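Tle cognate immunity protein 4 C-terminal domain-containing protein (Pseudomonas aeruginosa PAO1, PDB 4R1D) binds the type VI secretion lipase Tle4 as its cognate immunity protein, probably shielding the producing cell from it. Local coordinates at residues T58-H61 and G65-F68. Residues are numbered along the deposited sequence; the frame is centred on the assembly and turned at random.
Sequences TQRH and GNMF
In the loop that turns the chain back from helix 42-58 into strand 68-73, Q59-H61 pairs with G65-M67 through a single antiparallel bridge centred on R60 and N66. Two backbone hydrogen bonds close it: M67 N gives to Q59 O at 3.0 Å, and H61 N to G65 O at 2.7 Å. A water prolongs the pairing toward the turn, donating to H61 O and accepting from G65 N. G65 has a positive phi (86°) at which any beta carbon would collide with the carbonyl oxygen of the residue before, so glycine fits here.

Q59 O is gripped twice, by M67 N from one face of its carbonyl plane and by R60 NH1, 2.9 Å away, from the other. The arginine suits this place because its chain, bent at chi2 (-62°), folds the guanidinium back over the preceding backbone, where NH1 also donates to R57 O. The N66 amide lies obliquely beside that guanidinium, their planes 44° apart. N66 OD1 accepts from F68 N at 2.9 Å, an Asx turn that leads into strand 68-73, which runs antiparallel to strand 79-84.

The M67 side chain sets out toward 58-61. Its CG, anti to the carbonyl carbon, packs 3.5 Å from R60 C, and the bend at chi2 then carries SD to the edge of the H61 imidazole, 5.1 Å from the ring centroid, a Met-aromatic contact that a flexible thioether suits; H61 CB lies 3.8 Å from the same sulfur. Both residues are buried against W84 of strand 79-84, whose ring meets that of H61, while M67 also touches W56 of helix 42-58.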
loop_
_atom_site.group_PDB
_atom_site.type_symbol
_atom_site.label_atom_id
_atom_site.label_comp_id
_atom_site.label_asym_id
_atom_site.label_seq_id
_atom_site.Cartn_x
_atom_site.Cartn_y
_atom_site.Cartn_z
ATOM N N THR B 58 -8.545 -29.360 -1.281
ATOM C CA THR B 58 -8.354 -29.586 0.149
ATOM C C THR B 58 -8.881 -28.425 0.988
ATOM O O THR B 58 -9.021 -28.546 2.202
ATOM C CB THR B 58 -6.869 -29.797 0.527
ATOM O OG1 THR B 58 -6.125 -28.589 0.304
ATOM C CG2 THR B 58 -6.257 -30.949 -0.264
ATOM N N GLN B 59 -9.161 -27.298 0.345
ATOM C CA GLN B 59 -9.531 -26.100 1.086
ATOM C C GLN B 59 -11.032 -25.951 1.252
ATOM O O GLN B 59 -11.814 -26.420 0.428
ATOM C CB GLN B 59 -8.882 -24.857 0.468
ATOM C CG GLN B 59 -7.361 -24.923 0.528
ATOM C CD GLN B 59 -6.680 -23.842 -0.284
ATOM O OE1 GLN B 59 -7.238 -22.766 -0.504
ATOM N NE2 GLN B 59 -5.463 -24.127 -0.742
ATOM N N ARG B 60 -11.422 -25.310 2.347
ATOM C CA ARG B 60 -12.823 -25.215 2.724
ATOM C C ARG B 60 -13.287 -23.775 2.857
ATOM O O ARG B 60 -12.637 -22.963 3.503
ATOM C CB ARG B 60 -13.042 -25.938 4.053
ATOM C CG ARG B 60 -12.762 -27.424 3.981
ATOM C CD ARG B 60 -13.706 -28.105 3.006
ATOM N NE ARG B 60 -13.409 -29.528 2.869
ATOM C CZ ARG B 60 -12.727 -30.062 1.860
ATOM N NH1 ARG B 60 -12.277 -29.295 0.879
ATOM N NH2 ARG B 60 -12.505 -31.372 1.823
ATOM N N HIS B 61 -14.426 -23.481 2.241
ATOM C CA HIS B 61 -15.131 -22.227 2.439
ATOM C C HIS B 61 -15.686 -22.261 3.857
ATOM O O HIS B 61 -15.828 -23.338 4.441
ATOM C CB HIS B 61 -16.256 -22.127 1.414
ATOM C CG HIS B 61 -16.988 -20.823 1.418
ATOM N ND1 HIS B 61 -16.758 -19.835 0.484
ATOM C CD2 HIS B 61 -17.979 -20.361 2.218
ATOM C CE1 HIS B 61 -17.566 -18.815 0.719
ATOM N NE2 HIS B 61 -18.317 -19.110 1.765
ATOM N N GLY B 65 -18.711 -25.102 1.703
ATOM C CA GLY B 65 -18.036 -26.356 1.418
ATOM C C GLY B 65 -16.714 -26.244 0.678
ATOM O O GLY B 65 -15.801 -25.544 1.119
ATOM N N ASN B 66 -16.600 -26.941 -0.450
ATOM C CA ASN B 66 -15.313 -27.040 -1.139
ATOM C C ASN B 66 -14.946 -25.707 -1.787
ATOM O O ASN B 66 -15.788 -25.068 -2.405
ATOM C CB ASN B 66 -15.355 -28.165 -2.184
ATOM C CG ASN B 66 -13.970 -28.710 -2.531
ATOM O OD1 ASN B 66 -13.034 -27.955 -2.829
ATOM N ND2 ASN B 66 -13.838 -30.035 -2.503
ATOM N N MET B 67 -13.690 -25.286 -1.651
ATOM C CA MET B 67 -13.242 -24.062 -2.300
ATOM C C MET B 67 -13.122 -24.239 -3.805
ATOM O O MET B 67 -13.232 -23.272 -4.555
ATOM C CB MET B 67 -11.911 -23.570 -1.709
ATOM C CG MET B 67 -12.054 -22.920 -0.343
ATOM S SD MET B 67 -12.980 -21.389 -0.427
ATOM C CE MET B 67 -11.790 -20.316 -1.252
ATOM N N PHE B 68 -12.908 -25.475 -4.254
ATOM C CA PHE B 68 -12.824 -25.732 -5.686
ATOM C C PHE B 68 -14.209 -25.930 -6.288
ATOM O O PHE B 68 -14.988 -26.750 -5.814
ATOM C CB PHE B 68 -11.950 -26.949 -5.984
ATOM C CG PHE B 68 -11.699 -27.158 -7.450
ATOM C CD1 PHE B 68 -10.852 -26.307 -8.143
ATOM C CD2 PHE B 68 -12.301 -28.205 -8.136
ATOM C CE1 PHE B 68 -10.611 -26.489 -9.493
ATOM C CE2 PHE B 68 -12.062 -28.390 -9.494
ATOM C CZ PHE B 68 -11.216 -27.533 -10.168
HETATM O O HOH W 1 -18.018 -24.956 4.530
#